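Local coordinates for protein Ton_1535 (Thermococcus onnurineus, PDB 3ZPJ) that is of unknown function but folds as an alpha-solenoid, a right-handed superhelix of helices interrupted by an unusual left-handed helical turn, at residues Thr37-Val40 against Val41-Gln45; Lys73-Ala76 against Tyr77-Ala81. All blocks are in the same frame, centred on the assembly; numbering follows the deposited sequence.

How the contacts relate
Contacts 1 and 2 each lie within one helix, a run of about two and a half turns in 29-45 for contact 1 and in 70-86 for contact 2, and their centres lie about 16 Å apart on the same side of the chain's centre. Contact 2 is the buried one: its helix is packed by helices 29-45, 53-66, 90-104 and 110-126. Contact 1 is only partly buried, with K38 exposed on one face and I39, V40 and I43 turned into the protein. S78 OG hydrogen-bonds to A74 O, whereas T42 OG1 lies near two carbonyl oxygens. The two helices meet where T37 OG1 lies 3.3 Å from I79 CG2, a packing contact.

Contact 1 (Thr37-Val40 against Val41-Gln45); sequences TKIV and VTIYQ
The last turns of helix 29-45, an alpha-helix of the solenoid, join I39 to I43 and T42 to the carbonyls of K38 and I39. The backbone runs i to i+4: V41 N bonds to T37 O, T42 N to K38 O, I43 N to I39 O at 3.1 Å, and Y44 N to V40 O at 2.9 Å. T42 holds its hydroxyl between its own N and carbonyl carbon (chi1 59°), and this turns OG1 back over the previous turn, 3.1 Å from I39 O and 3.2 Å from K38 O. I39 and I43, one turn apart, meet at an angle, I39 CG2 4.2 Å from I43 CD1. I43 CG1 stands beside the backbone N (chi1 -70°), which brings it over I39 O at 3.2 Å. In the solenoid this apolar side faces neighbouring helices: I39 and V40 pack on I56 of helix 53-66, while I39 also meets L20 and I43 meets Y16 of helix 16-22. V41 lays CG2 against T37 O, 3.3 Å away, and its side chain also touches T83 of helix 70-86.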
ATOM      1  N   THR A  37       7.277  18.505 -14.267  1.00 48.92           N
ATOM      2  CA  THR A  37       6.176  18.152 -13.381  1.00 53.57           C
ATOM      3  C   THR A  37       6.584  18.009 -11.910  1.00 54.17           C
ATOM      4  O   THR A  37       5.779  18.259 -11.021  1.00 55.20           O
ATOM      5  CB  THR A  37       5.403  16.903 -13.874  1.00 44.21           C
ATOM      6  OG1 THR A  37       6.309  15.835 -14.122  1.00 36.97           O
ATOM      7  CG2 THR A  37       4.657  17.212 -15.157  1.00 48.27           C
ATOM      8  N   LYS A  38       7.834  17.623 -11.669  1.00 59.04           N
ATOM      9  CA  LYS A  38       8.365  17.448 -10.318  1.00 55.70           C
ATOM     10  C   LYS A  38       8.596  18.796  -9.649  1.00 52.86           C
ATOM     11  O   LYS A  38       8.524  18.925  -8.430  1.00 56.96           O
ATOM     12  CB  LYS A  38       9.680  16.672 -10.380  1.00 62.54           C
ATOM     13  CG  LYS A  38      10.099  15.994  -9.083  1.00 68.59           C
ATOM     14  CD  LYS A  38      11.262  15.036  -9.345  1.00 76.19           C
ATOM     15  CE  LYS A  38      10.902  14.038 -10.450  1.00 78.35           C
ATOM     16  NZ  LYS A  38      12.053  13.205 -10.888  1.00 78.67           N
ATOM     17  N   ILE A  39       8.902  19.800 -10.459  1.00 48.35           N
ATOM     18  CA  ILE A  39       8.960  21.167  -9.980  1.00 38.60           C
ATOM     19  C   ILE A  39       7.585  21.665  -9.534  1.00 48.64           C
ATOM     20  O   ILE A  39       7.440  22.250  -8.462  1.00 55.12           O
ATOM     21  CB  ILE A  39       9.483  22.085 -11.067  1.00 37.60           C
ATOM     22  CG1 ILE A  39      10.955  21.768 -11.336  1.00 40.42           C
ATOM     23  CG2 ILE A  39       9.277  23.546 -10.671  1.00 45.41           C
ATOM     24  CD1 ILE A  39      11.640  22.796 -12.182  1.00 42.31           C
ATOM     25  N   VAL A  40       6.580  21.440 -10.373  1.00 56.07           N
ATOM     26  CA  VAL A  40       5.206  21.813 -10.057  1.00 54.36           C
ATOM     27  C   VAL A  40       4.733  21.147  -8.775  1.00 54.04           C
ATOM     28  O   VAL A  40       4.152  21.792  -7.908  1.00 60.21           O
ATOM     29  CB  VAL A  40       4.240  21.421 -11.196  1.00 51.61           C
ATOM     30  CG1 VAL A  40       2.796  21.334 -10.681  1.00 46.08           C
ATOM     31  CG2 VAL A  40       4.348  22.415 -12.348  1.00 51.44           C
ATOM     32  N   VAL A  41       4.981  19.850  -8.663  1.00 50.39           N
ATOM     33  CA  VAL A  41       4.521  19.094  -7.507  1.00 61.64           C
ATOM     34  C   VAL A  41       5.144  19.610  -6.197  1.00 73.08           C
ATOM     35  O   VAL A  41       4.424  19.868  -5.231  1.00 73.15           O
ATOM     36  CB  VAL A  41       4.717  17.568  -7.708  1.00 54.61           C
ATOM     37  CG1 VAL A  41       4.539  16.808  -6.408  1.00 59.40           C
ATOM     38  CG2 VAL A  41       3.736  17.040  -8.759  1.00 47.28           C
ATOM     39  N   THR A  42       6.461  19.802  -6.171  1.00 75.14           N
ATOM     40  CA  THR A  42       7.100  20.319  -4.960  1.00 66.22           C
ATOM     41  C   THR A  42       6.602  21.720  -4.605  1.00 66.65           C
ATOM     42  O   THR A  42       6.427  22.025  -3.434  1.00 70.06           O
ATOM     43  CB  THR A  42       8.646  20.274  -5.011  1.00 56.97           C
ATOM     44  OG1 THR A  42       9.116  21.036  -6.128  1.00 64.93           O
ATOM     45  CG2 THR A  42       9.134  18.828  -5.123  1.00 47.08           C
ATOM     46  N   ILE A  43       6.352  22.564  -5.606  1.00 64.63           N
ATOM     47  CA  ILE A  43       5.745  23.871  -5.345  1.00 62.04           C
ATOM     48  C   ILE A  43       4.363  23.730  -4.703  1.00 68.25           C
ATOM     49  O   ILE A  43       4.073  24.348  -3.678  1.00 67.65           O
ATOM     50  CB  ILE A  43       5.580  24.692  -6.621  1.00 61.50           C
ATOM     51  CG1 ILE A  43       6.936  25.151  -7.154  1.00 53.92           C
ATOM     52  CG2 ILE A  43       4.684  25.904  -6.360  1.00 61.75           C
ATOM     53  CD1 ILE A  43       6.812  26.048  -8.381  1.00 54.23           C
ATOM     54  N   TYR A  44       3.517  22.915  -5.321  1.00 69.01           N
ATOM     55  CA  TYR A  44       2.163  22.692  -4.838  1.00 70.05           C
ATOM     56  C   TYR A  44       2.180  22.183  -3.402  1.00 77.02           C
ATOM     57  O   TYR A  44       1.341  22.568  -2.584  1.00 82.82           O
ATOM     58  CB  TYR A  44       1.445  21.686  -5.746  1.00 62.06           C
ATOM     59  CG  TYR A  44       0.007  21.409  -5.380  1.00 59.05           C
ATOM     60  CD1 TYR A  44      -0.998  22.317  -5.698  1.00 64.27           C
ATOM     61  CD2 TYR A  44      -0.350  20.235  -4.732  1.00 64.13           C
ATOM     62  CE1 TYR A  44      -2.315  22.069  -5.370  1.00 68.35           C
ATOM     63  CE2 TYR A  44      -1.669  19.976  -4.399  1.00 68.16           C
ATOM     64  CZ  TYR A  44      -2.644  20.898  -4.718  1.00 72.12           C
ATOM     65  OH  TYR A  44      -3.954  20.647  -4.388  1.00 79.54           O
ATOM     66  N   GLN A  45       3.158  21.332  -3.103  1.00 75.10           N
ATOM     67  CA  GLN A  45       3.218  20.640  -1.820  1.00 74.63           C
ATOM     68  C   GLN A  45       3.911  21.430  -0.712  1.00 84.93           C
ATOM     69  O   GLN A  45       3.473  21.397   0.436  1.00 93.65           O
ATOM     70  CB  GLN A  45       3.880  19.272  -1.980  1.00 69.54           C
ATOM     71  CG  GLN A  45       3.031  18.257  -2.716  1.00 69.45           C
ATOM     72  CD  GLN A  45       3.714  16.908  -2.840  1.00 75.96           C
ATOM     73  OE1 GLN A  45       4.931  16.791  -2.648  1.00 82.91           O
ATOM     74  NE2 GLN A  45       2.932  15.875  -3.159  1.00 67.46           N
TER

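Contact 2 (Lys73-Ala76 against Tyr77-Ala81)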
ATOM      1  N   LYS A  73       4.647   9.495 -26.003  1.00 34.34           N
ATOM      2  CA  LYS A  73       3.536  10.408 -25.803  1.00 42.40           C
ATOM      3  C   LYS A  73       2.648   9.909 -24.691  1.00 39.52           C
ATOM      4  O   LYS A  73       2.180  10.678 -23.852  1.00 37.65           O
ATOM      5  CB  LYS A  73       2.715  10.486 -27.086  1.00 37.58           C
ATOM      6  CG  LYS A  73       2.139  11.861 -27.394  1.00 45.42           C
ATOM      7  CD  LYS A  73       1.613  11.917 -28.843  1.00 49.43           C
ATOM      8  CE  LYS A  73       1.110  13.305 -29.217  1.00 51.63           C
ATOM      9  NZ  LYS A  73       2.263  14.193 -29.562  1.00 62.10           N
ATOM     10  N   ALA A  74       2.412   8.603 -24.721  1.00 35.25           N
ATOM     11  CA  ALA A  74       1.561   7.946 -23.752  1.00 42.48           C
ATOM     12  C   ALA A  74       2.147   8.125 -22.363  1.00 37.22           C
ATOM     13  O   ALA A  74       1.419   8.456 -21.429  1.00 41.14           O
ATOM     14  CB  ALA A  74       1.401   6.477 -24.088  1.00 37.28           C
ATOM     15  N   VAL A  75       3.458   7.927 -22.230  1.00 31.24           N
ATOM     16  CA  VAL A  75       4.091   8.076 -20.927  1.00 38.75           C
ATOM     17  C   VAL A  75       4.049   9.536 -20.508  1.00 45.57           C
ATOM     18  O   VAL A  75       3.715   9.849 -19.369  1.00 40.45           O
ATOM     19  CB  VAL A  75       5.539   7.550 -20.906  1.00 43.67           C
ATOM     20  CG1 VAL A  75       6.128   7.712 -19.520  1.00 43.74           C
ATOM     21  CG2 VAL A  75       5.569   6.073 -21.296  1.00 39.94           C
ATOM     22  N   ALA A  76       4.346  10.433 -21.443  1.00 43.05           N
ATOM     23  CA  ALA A  76       4.346  11.857 -21.126  1.00 47.31           C
ATOM     24  C   ALA A  76       2.968  12.328 -20.637  1.00 47.72           C
ATOM     25  O   ALA A  76       2.855  12.997 -19.600  1.00 42.81           O
ATOM     26  CB  ALA A  76       4.803  12.669 -22.320  1.00 33.76           C
ATOM     27  N   TYR A  77       1.933  11.959 -21.383  1.00 33.07           N
ATOM     28  CA  TYR A  77       0.558  12.254 -21.000  1.00 38.40           C
ATOM     29  C   TYR A  77       0.219  11.664 -19.623  1.00 41.10           C
ATOM     30  O   TYR A  77      -0.527  12.269 -18.847  1.00 40.74           O
ATOM     31  CB  TYR A  77      -0.405  11.695 -22.044  1.00 38.51           C
ATOM     32  CG  TYR A  77      -0.523  12.505 -23.315  1.00 42.12           C
ATOM     33  CD1 TYR A  77      -0.264  13.872 -23.328  1.00 43.24           C
ATOM     34  CD2 TYR A  77      -0.921  11.904 -24.501  1.00 45.04           C
ATOM     35  CE1 TYR A  77      -0.389  14.610 -24.492  1.00 44.52           C
ATOM     36  CE2 TYR A  77      -1.049  12.635 -25.675  1.00 44.10           C
ATOM     37  CZ  TYR A  77      -0.783  13.984 -25.667  1.00 51.43           C
ATOM     38  OH  TYR A  77      -0.913  14.706 -26.836  1.00 60.89           O
ATOM     39  N   SER A  78       0.769  10.490 -19.319  1.00 32.40           N
ATOM     40  CA  SER A  78       0.544   9.851 -18.015  1.00 33.49           C
ATOM     41  C   SER A  78       1.175  10.643 -16.897  1.00 33.69           C
ATOM     42  O   SER A  78       0.560  10.855 -15.849  1.00 45.21           O
ATOM     43  CB  SER A  78       1.116   8.439 -17.987  1.00 34.69           C
ATOM     44  OG  SER A  78       0.398   7.601 -18.856  1.00 42.51           O
ATOM     45  N   ILE A  79       2.414  11.065 -17.122  1.00 33.54           N
ATOM     46  CA  ILE A  79       3.130  11.913 -16.171  1.00 36.42           C
ATOM     47  C   ILE A  79       2.350  13.198 -15.882  1.00 46.82           C
ATOM     48  O   ILE A  79       2.121  13.561 -14.728  1.00 49.07           O
ATOM     49  CB  ILE A  79       4.536  12.209 -16.681  1.00 36.11           C
ATOM     50  CG1 ILE A  79       5.269  10.876 -16.902  1.00 35.34           C
ATOM     51  CG2 ILE A  79       5.305  13.121 -15.705  1.00 35.87           C
ATOM     52  CD1 ILE A  79       6.717  11.013 -17.318  1.00 27.89           C
ATOM     53  N   ILE A  80       1.901  13.854 -16.938  1.00 46.83           N
ATOM     54  CA  ILE A  80       1.089  15.051 -16.799  1.00 45.41           C
ATOM     55  C   ILE A  80      -0.212  14.742 -16.058  1.00 42.53           C
ATOM     56  O   ILE A  80      -0.656  15.511 -15.202  1.00 39.57           O
ATOM     57  CB  ILE A  80       0.794  15.639 -18.190  1.00 42.30           C
ATOM     58  CG1 ILE A  80       2.097  16.193 -18.789  1.00 34.63           C
ATOM     59  CG2 ILE A  80      -0.314  16.681 -18.116  1.00 30.64           C
ATOM     60  CD1 ILE A  80       2.021  16.526 -20.261  1.00 36.03           C
ATOM     61  N   ALA A  81      -0.801  13.597 -16.384  1.00 43.21           N
ATOM     62  CA  ALA A  81      -2.091  13.189 -15.825  1.00 48.11           C
ATOM     63  C   ALA A  81      -2.063  12.975 -14.317  1.00 43.20           C
ATOM     64  O   ALA A  81      -2.955  13.426 -13.619  1.00 46.77           O
ATOM     65  CB  ALA A  81      -2.595  11.930 -16.509  1.00 44.83           C
TER
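Residues K73 to A81 form a regular alpha-helical run in which Y77 N bonds to K73 O at 2.8 Å, almost straight at 172°, and S78 N, I79 N and I80 N follow the same i to i+4 pattern. This is the middle of helix 70-86, buried among its neighbours in the alpha-solenoid. K73 and Y77 lie side by side and point the same way. The lysine's aliphatic chain runs along one side of the phenol, CG 3.7 Å from Y77 CE2 and CE 3.4 Å from Y77 OH. A bend at the end of the lysine chain (chi4 80°) carries NZ on to the carbonyls of A64 and K65, to which it is hydrogen-bonded. With an alanine in place of Y77 the ring is gone, and a gap would probably open beside the K73 methylenes and A64, which Y77 also touches, though NZ would still be held. V75 and I79, one turn apart, meet through V75 CG1 and I79 CD1 at 4.0 Å, while I79 also meets V33 and Q34 of helix 29-45. S78 swings its hydroxyl beside its own backbone N (chi1 -67°). This puts OG 2.9 Å from A74 O, which also accepts S78 N at 3.0 Å, one from above and one from below the carbonyl plane.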